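Local atomic coordinates of conserved hypothetical protein BT1257 (Bacteroides thetaiotaomicron, PDB entry 2FG1), a protein that is of uncharacterised function but belongs to the macro domain family, and probably removes ADP-ribose from thymidine bases in DNA. Residues P16-I27 with H117-G127; F63-V71 with A102-F113. All coordinates share one frame; numbering follows the deposited sequence.

Both contacts build on the same mixed sheet. Interaction 1 joins two parallel strands near its middle, 22-29 and 120-123, whereas interaction 2 lays helix 100-117 against 68-74, an outermost strand, and the turn before it. Their chemistry differs accordingly: backbone hydrogen bonds carry interaction 1, with a water-lined loop at one end, while side-chain packing, a ring stack and two bridging waters carry interaction 2. Each is partly buried; eight of 19 touching residues are buried in the first and four of 11 in the second. They meet under the helix, where Val23 CG2 lies 3.8 Å from Phe113 CE2 and Thr25 CG2 3.9 Å from Val110 CG1.

Interaction 1: P16-I27 with H117-G127; sequences PIGSGVKVITHI and HKASVHMPRIG
Four backbone hydrogen bonds pair Val21-Thr25 with Ser120-His122 in parallel register: Ser120 N to Val21 O, Val23 N to Ser120 O (2.8 Å), His122 N to Val23 O and Thr25 N to His122 O. The strand axes approach to 4.6 Å at 40°, a marked twist.

Polar side chains organise the loop at one end. The imidazole of His122 gives its NE2-H to Ser120 OG at 2.8 Å, and its ND1 is hydrogen-bonded to Tyr156 OH of the next strand. Water 2 donates to Ser19 O and Val21 O and accepts from Ser120 OG. Lys22, extended beyond CG, in one conformer carries NZ back to Pro16 O (3.0 Å) and Gly18 O (2.9 Å), above both carbonyl planes.

Apolar contacts complete the contact. Pro16 CB sits over one His122 face, 3.8 Å from the ring centroid, a CH-pi contact; Val21 CG1 meets Ala119 CB at 3.8 Å, and Ile27 CD1 meets Ile126 CB at 3.7 Å. A leucine in place of His122 would probably deprive Ser120 OG and Tyr156 OH of their ring-nitrogen partners.

Bonds at both nitrogens probably set the imidazole's rotation; the 16-20 loop rests on its face through Pro16, and Ile17 N shares Tyr156 OH.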
# COMPACT_ATOMS: atom_id res chain seq x y z
N PRO A 16 -3.87 -5.84 -11.83
CA PRO A 16 -2.77 -6.73 -11.43
C PRO A 16 -2.71 -8.03 -12.22
O PRO A 16 -3.75 -8.58 -12.62
CB PRO A 16 -3.06 -7.01 -9.96
CG PRO A 16 -4.56 -6.89 -9.86
CD PRO A 16 -4.91 -5.76 -10.77
N ILE A 17 -1.49 -8.51 -12.46
CA ILE A 17 -1.25 -9.70 -13.27
C ILE A 17 -1.48 -10.99 -12.51
O ILE A 17 -1.61 -11.00 -11.29
CB ILE A 17 0.20 -9.72 -13.83
CG1 ILE A 17 1.22 -9.89 -12.70
CG2 ILE A 17 0.46 -8.48 -14.69
CD1 ILE A 17 2.62 -10.31 -13.14
N GLY A 18 -1.50 -12.09 -13.25
CA GLY A 18 -1.40 -13.42 -12.67
C GLY A 18 -2.72 -13.93 -12.14
O GLY A 18 -3.79 -13.44 -12.51
N SER A 19 -2.62 -14.92 -11.27
CA SER A 19 -3.79 -15.66 -10.82
C SER A 19 -3.87 -15.65 -9.30
O SER A 19 -3.00 -15.09 -8.62
CB SER A 19 -3.70 -17.10 -11.32
OG SER A 19 -2.54 -17.73 -10.80
N GLY A 20 -4.93 -16.26 -8.78
CA GLY A 20 -5.10 -16.40 -7.34
C GLY A 20 -5.62 -15.15 -6.66
O GLY A 20 -6.04 -14.18 -7.33
N VAL A 21 -5.60 -15.17 -5.34
CA VAL A 21 -6.04 -14.03 -4.54
C VAL A 21 -4.95 -12.95 -4.57
O VAL A 21 -3.75 -13.26 -4.45
CB VAL A 21 -6.37 -14.46 -3.09
CG1 VAL A 21 -6.89 -13.29 -2.29
CG2 VAL A 21 -7.40 -15.60 -3.06
N LYS A 22 -5.36 -11.70 -4.74
CA LYS A 22 -4.42 -10.59 -4.91
C LYS A 22 -4.76 -9.45 -3.96
O LYS A 22 -5.94 -9.17 -3.72
CB LYS A 22 -4.48 -10.06 -6.35
CG LYS A 22 -4.27 -11.12 -7.44
CD LYS A 22 -4.63 -10.57 -8.82
CE LYS A 22 -4.67 -11.66 -9.88
NZ LYS A 22 -4.80 -11.07 -11.23
N VAL A 23 -3.73 -8.80 -3.43
CA VAL A 23 -3.89 -7.63 -2.57
C VAL A 23 -3.11 -6.48 -3.18
O VAL A 23 -1.88 -6.58 -3.36
CB VAL A 23 -3.40 -7.89 -1.13
CG1 VAL A 23 -3.59 -6.65 -0.26
CG2 VAL A 23 -4.15 -9.07 -0.50
N ILE A 24 -3.80 -5.40 -3.53
CA ILE A 24 -3.16 -4.18 -4.02
C ILE A 24 -2.86 -3.30 -2.81
O ILE A 24 -3.79 -2.91 -2.09
CB ILE A 24 -4.08 -3.43 -4.99
CG1 ILE A 24 -4.35 -4.26 -6.24
CG2 ILE A 24 -3.47 -2.06 -5.38
CD1 ILE A 24 -5.58 -3.80 -7.02
N THR A 25 -1.59 -2.99 -2.57
CA THR A 25 -1.18 -2.23 -1.40
C THR A 25 -0.75 -0.83 -1.80
O THR A 25 0.01 -0.68 -2.76
CB THR A 25 0.01 -2.88 -0.67
OG1 THR A 25 1.12 -2.99 -1.57
CG2 THR A 25 -0.34 -4.26 -0.16
N HIS A 26 -1.19 0.19 -1.06
CA HIS A 26 -0.73 1.55 -1.34
C HIS A 26 -0.71 2.35 -0.04
O HIS A 26 -1.33 1.97 0.95
CB HIS A 26 -1.60 2.19 -2.42
CG HIS A 26 -2.97 2.51 -1.95
ND1 HIS A 26 -3.44 3.81 -1.88
CD2 HIS A 26 -3.95 1.73 -1.44
CE1 HIS A 26 -4.66 3.81 -1.38
NE2 HIS A 26 -4.99 2.56 -1.09
N ILE A 27 0.03 3.45 -0.06
CA ILE A 27 0.25 4.27 1.14
C ILE A 27 -0.71 5.45 1.18
O ILE A 27 -0.74 6.29 0.26
CB ILE A 27 1.70 4.77 1.22
CG1 ILE A 27 2.68 3.60 1.37
CG2 ILE A 27 1.86 5.73 2.41
CD1 ILE A 27 4.16 3.98 1.24
N HIS A 117 -4.79 -15.56 3.35
CA HIS A 117 -5.60 -15.66 2.14
C HIS A 117 -4.86 -16.28 0.95
O HIS A 117 -5.41 -16.34 -0.16
CB HIS A 117 -6.20 -14.29 1.80
CG HIS A 117 -7.23 -13.84 2.79
ND1 HIS A 117 -6.92 -13.07 3.89
CD2 HIS A 117 -8.56 -14.08 2.86
CE1 HIS A 117 -8.02 -12.84 4.59
NE2 HIS A 117 -9.03 -13.44 3.98
N LYS A 118 -3.64 -16.76 1.19
CA LYS A 118 -2.80 -17.38 0.15
C LYS A 118 -2.65 -16.42 -1.04
O LYS A 118 -2.72 -16.84 -2.21
CB LYS A 118 -3.36 -18.74 -0.29
CG LYS A 118 -3.52 -19.73 0.86
CD LYS A 118 -4.07 -21.07 0.37
CE LYS A 118 -4.27 -22.03 1.54
NZ LYS A 118 -3.01 -22.20 2.33
N ALA A 119 -2.42 -15.15 -0.72
CA ALA A 119 -2.47 -14.09 -1.71
C ALA A 119 -1.09 -13.62 -2.14
O ALA A 119 -0.09 -13.91 -1.49
CB ALA A 119 -3.28 -12.94 -1.19
N SER A 120 -1.08 -12.88 -3.24
CA SER A 120 0.12 -12.15 -3.69
C SER A 120 -0.13 -10.65 -3.56
O SER A 120 -1.28 -10.21 -3.44
CB SER A 120 0.42 -12.50 -5.14
OG SER A 120 -0.69 -12.20 -5.98
N VAL A 121 0.95 -9.88 -3.58
CA VAL A 121 0.91 -8.43 -3.41
C VAL A 121 1.27 -7.71 -4.70
O VAL A 121 2.17 -8.13 -5.44
CB VAL A 121 1.83 -8.01 -2.24
CG1 VAL A 121 2.05 -6.49 -2.18
CG2 VAL A 121 1.24 -8.49 -0.93
N HIS A 122 0.53 -6.63 -4.95
CA HIS A 122 0.64 -5.84 -6.17
C HIS A 122 0.66 -4.38 -5.78
O HIS A 122 -0.19 -3.94 -5.01
CB HIS A 122 -0.54 -6.18 -7.08
CG HIS A 122 -0.56 -7.62 -7.46
ND1 HIS A 122 0.00 -8.09 -8.62
CD2 HIS A 122 -0.95 -8.71 -6.75
CE1 HIS A 122 -0.09 -9.41 -8.65
NE2 HIS A 122 -0.66 -9.81 -7.52
N MSE A 123 1.63 -3.62 -6.29
CA MSE A 123 1.78 -2.26 -5.80
C MSE A 123 2.39 -1.33 -6.82
O MSE A 123 3.17 -1.76 -7.66
CB MSE A 123 2.64 -2.24 -4.53
CG MSE A 123 4.08 -2.72 -4.73
SE MSE A 123 5.22 -2.40 -3.24
CE MSE A 123 4.61 -3.74 -2.04
N PRO A 124 2.08 -0.03 -6.71
CA PRO A 124 2.89 0.96 -7.42
C PRO A 124 4.24 1.12 -6.68
O PRO A 124 4.51 0.38 -5.72
CB PRO A 124 2.04 2.23 -7.32
CG PRO A 124 1.36 2.08 -5.97
CD PRO A 124 1.04 0.60 -5.86
N ARG A 125 5.08 2.06 -7.14
CA ARG A 125 6.32 2.36 -6.42
C ARG A 125 5.98 3.18 -5.19
O ARG A 125 6.10 4.40 -5.15
CB ARG A 125 7.32 3.14 -7.29
CG ARG A 125 7.72 2.43 -8.58
CD ARG A 125 8.90 3.12 -9.26
NE ARG A 125 10.17 2.76 -8.64
CZ ARG A 125 10.90 1.70 -8.97
NH1 ARG A 125 12.04 1.46 -8.35
NH2 ARG A 125 10.50 0.87 -9.92
N ILE A 126 5.50 2.47 -4.16
CA ILE A 126 4.92 3.11 -2.97
C ILE A 126 5.92 4.05 -2.29
O ILE A 126 7.09 3.72 -2.10
CB ILE A 126 4.33 2.08 -1.96
CG1 ILE A 126 5.41 1.13 -1.43
CG2 ILE A 126 3.15 1.30 -2.59
CD1 ILE A 126 4.94 0.25 -0.28
N GLY A 127 5.44 5.24 -1.95
CA GLY A 127 6.27 6.27 -1.30
C GLY A 127 7.05 7.21 -2.21
O GLY A 127 7.51 8.26 -1.76
O HOH W 1 -1.23 -12.59 -9.07
O HOH W 2 -2.06 -14.58 -6.12
O HOH W 3 -4.46 -17.59 -4.22

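Interaction 2: F63-V71 with A102-F113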
# COMPACT_ATOMS: atom_id res chain seq x y z
N PHE A 63 -7.25 4.84 13.41
CA PHE A 63 -6.84 5.59 12.23
C PHE A 63 -5.48 6.20 12.55
O PHE A 63 -5.36 7.40 12.82
CB PHE A 63 -7.87 6.65 11.84
CG PHE A 63 -7.66 7.21 10.46
CD1 PHE A 63 -8.19 6.56 9.35
CD2 PHE A 63 -6.93 8.38 10.27
CE1 PHE A 63 -7.98 7.05 8.08
CE2 PHE A 63 -6.72 8.88 9.00
CZ PHE A 63 -7.25 8.22 7.91
N THR A 64 -4.47 5.34 12.53
CA THR A 64 -3.15 5.69 13.04
C THR A 64 -2.07 5.19 12.09
O THR A 64 -2.27 4.22 11.36
CB THR A 64 -2.90 5.09 14.46
OG1 THR A 64 -3.20 3.69 14.45
CG2 THR A 64 -3.78 5.77 15.49
N LEU A 65 -0.92 5.85 12.12
CA LEU A 65 0.25 5.38 11.39
C LEU A 65 0.54 3.92 11.73
O LEU A 65 0.58 3.56 12.93
CB LEU A 65 1.47 6.25 11.73
CG LEU A 65 1.44 7.65 11.11
CD1 LEU A 65 2.43 8.55 11.83
CD2 LEU A 65 1.76 7.61 9.62
N GLY A 66 0.71 3.09 10.71
CA GLY A 66 0.97 1.67 10.92
C GLY A 66 -0.26 0.80 10.77
O GLY A 66 -0.12 -0.42 10.65
N ALA A 67 -1.45 1.40 10.76
CA ALA A 67 -2.70 0.65 10.62
C ALA A 67 -3.04 0.38 9.15
O ALA A 67 -2.60 1.10 8.25
CB ALA A 67 -3.86 1.38 11.31
N VAL A 68 -3.83 -0.66 8.92
CA VAL A 68 -4.22 -1.06 7.57
C VAL A 68 -5.70 -1.43 7.56
O VAL A 68 -6.18 -2.12 8.46
CB VAL A 68 -3.39 -2.29 7.08
CG1 VAL A 68 -3.74 -2.63 5.63
CG2 VAL A 68 -1.90 -2.03 7.21
N GLN A 69 -6.39 -1.01 6.49
CA GLN A 69 -7.76 -1.42 6.21
C GLN A 69 -7.77 -2.22 4.92
O GLN A 69 -7.24 -1.77 3.91
CB GLN A 69 -8.62 -0.17 6.04
CG GLN A 69 -10.06 -0.41 5.65
CD GLN A 69 -10.76 0.89 5.40
OE1 GLN A 69 -10.32 1.70 4.59
NE2 GLN A 69 -11.88 1.11 6.09
N PHE A 70 -8.37 -3.41 4.97
CA PHE A 70 -8.47 -4.29 3.80
C PHE A 70 -9.89 -4.24 3.25
O PHE A 70 -10.85 -4.46 3.99
CB PHE A 70 -8.10 -5.73 4.16
CG PHE A 70 -6.69 -5.88 4.68
CD1 PHE A 70 -5.64 -6.14 3.80
CD2 PHE A 70 -6.40 -5.76 6.04
CE1 PHE A 70 -4.33 -6.27 4.28
CE2 PHE A 70 -5.09 -5.88 6.52
CZ PHE A 70 -4.06 -6.15 5.63
N VAL A 71 -10.03 -3.90 1.98
CA VAL A 71 -11.35 -3.87 1.35
C VAL A 71 -11.37 -4.81 0.17
O VAL A 71 -10.40 -4.92 -0.58
CB VAL A 71 -11.79 -2.43 0.93
CG1 VAL A 71 -10.96 -1.91 -0.22
CG2 VAL A 71 -13.26 -2.39 0.56
N ALA A 102 6.24 3.28 10.02
CA ALA A 102 4.81 3.07 9.83
C ALA A 102 4.54 2.13 8.66
O ALA A 102 3.73 1.21 8.77
CB ALA A 102 4.09 4.40 9.62
N VAL A 103 5.22 2.34 7.53
CA VAL A 103 5.04 1.46 6.38
C VAL A 103 5.42 0.03 6.75
O VAL A 103 4.72 -0.89 6.38
CB VAL A 103 5.82 1.94 5.13
CG1 VAL A 103 5.60 0.97 3.97
CG2 VAL A 103 5.37 3.34 4.73
N ARG A 104 6.51 -0.14 7.48
CA ARG A 104 6.91 -1.48 7.91
C ARG A 104 5.82 -2.13 8.77
O ARG A 104 5.47 -3.30 8.55
CB ARG A 104 8.24 -1.47 8.65
CG ARG A 104 8.61 -2.87 9.10
CD ARG A 104 9.87 -2.91 9.90
NE ARG A 104 11.06 -2.52 9.16
CZ ARG A 104 11.77 -3.35 8.40
NH1 ARG A 104 11.37 -4.62 8.20
NH2 ARG A 104 12.87 -2.92 7.80
N GLN A 105 5.27 -1.38 9.72
CA GLN A 105 4.19 -1.91 10.56
C GLN A 105 2.98 -2.29 9.71
O GLN A 105 2.38 -3.36 9.91
CB GLN A 105 3.80 -0.91 11.65
CG GLN A 105 2.70 -1.43 12.59
CD GLN A 105 2.44 -0.53 13.78
OE1 GLN A 105 2.61 0.69 13.72
NE2 GLN A 105 2.03 -1.14 14.89
N CYS A 106 2.64 -1.45 8.73
CA CYS A 106 1.56 -1.79 7.81
C CYS A 106 1.85 -3.09 7.08
O CYS A 106 0.98 -3.95 6.95
CB CYS A 106 1.39 -0.69 6.77
SG CYS A 106 0.83 0.92 7.38
N LEU A 107 3.09 -3.24 6.59
CA LEU A 107 3.45 -4.42 5.84
C LEU A 107 3.47 -5.69 6.70
O LEU A 107 3.19 -6.77 6.17
CB LEU A 107 4.78 -4.22 5.10
CG LEU A 107 4.69 -3.23 3.91
CD1 LEU A 107 6.09 -2.88 3.40
CD2 LEU A 107 3.82 -3.78 2.79
N LYS A 108 3.74 -5.56 8.00
CA LYS A 108 3.61 -6.71 8.90
C LYS A 108 2.16 -7.21 8.90
O LYS A 108 1.91 -8.43 8.91
CB LYS A 108 4.03 -6.34 10.32
CG LYS A 108 5.54 -6.34 10.58
CD LYS A 108 5.85 -6.16 12.07
CE LYS A 108 7.31 -6.40 12.41
NZ LYS A 108 8.24 -5.55 11.66
N GLU A 109 1.21 -6.28 8.91
CA GLU A 109 -0.21 -6.67 8.90
C GLU A 109 -0.60 -7.25 7.53
O GLU A 109 -1.35 -8.24 7.46
CB GLU A 109 -1.12 -5.51 9.32
CG GLU A 109 -2.57 -5.95 9.55
CD GLU A 109 -3.47 -4.86 10.09
OE1 GLU A 109 -2.95 -3.85 10.61
OE2 GLU A 109 -4.70 -5.02 10.01
N VAL A 110 -0.09 -6.65 6.45
CA VAL A 110 -0.31 -7.20 5.12
C VAL A 110 0.27 -8.62 5.01
O VAL A 110 -0.34 -9.49 4.38
CB VAL A 110 0.27 -6.28 4.03
CG1 VAL A 110 0.23 -6.94 2.66
CG2 VAL A 110 -0.51 -4.95 4.02
N ALA A 111 1.43 -8.86 5.62
CA ALA A 111 2.01 -10.20 5.58
C ALA A 111 1.05 -11.24 6.18
O ALA A 111 0.84 -12.30 5.60
CB ALA A 111 3.35 -10.23 6.28
N LEU A 112 0.49 -10.94 7.35
CA LEU A 112 -0.45 -11.87 7.98
C LEU A 112 -1.69 -12.09 7.13
O LEU A 112 -2.14 -13.22 6.95
CB LEU A 112 -0.85 -11.37 9.37
CG LEU A 112 0.28 -11.25 10.38
CD1 LEU A 112 -0.21 -10.52 11.61
CD2 LEU A 112 0.81 -12.59 10.76
N PHE A 113 -2.23 -11.01 6.58
CA PHE A 113 -3.43 -11.09 5.77
C PHE A 113 -3.19 -11.93 4.50
O PHE A 113 -4.00 -12.80 4.15
CB PHE A 113 -3.91 -9.68 5.41
CG PHE A 113 -5.19 -9.64 4.61
CD1 PHE A 113 -6.41 -9.44 5.24
CD2 PHE A 113 -5.17 -9.76 3.23
CE1 PHE A 113 -7.60 -9.38 4.50
CE2 PHE A 113 -6.35 -9.72 2.47
CZ PHE A 113 -7.56 -9.52 3.11
O HOH W 4 -0.84 -2.70 11.90
O HOH W 5 -4.69 -2.02 11.38
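Phe70 CG stands anti to its carbonyl carbon and Phe113 CG anti to its backbone N (chi1 -178°), and these torsions bring the two rings face to face. Their planes lie 2° apart with centroids at 3.9 Å, an offset stack; the side chains run past each other in opposite directions. The other face of Phe70 receives Val68 CG1, offset toward the rim, while Glu109 CG and Val110 CA lie at the ring edge.

Val68 CG2 packs on Cys106 CB at 3.6 Å. Glu109, extended beyond CG, reaches from the helix across to the start of the strand, beside Val68, where OE1 accepts from two waters: water 4 (2.7 Å from OE1) also donates to Gly66 O, and water 5 (2.6 Å from OE1) accepts from Val68 N.

Gly66 lies in the type II turn Thr64-Ala67, with its CA 3.5 Å from Ala102 O in a CA-H...O contact and 3.4 Å from Gln105 OE1. Its positive phi and lack of a CB let the turn come this close.

Val68 and Phe70 face helix 100-117, axes 38° apart, while Gln69 and Val71 meet helix 48-59 on the opposite face, fitting the three-layer alpha/beta/alpha fold of macro domains.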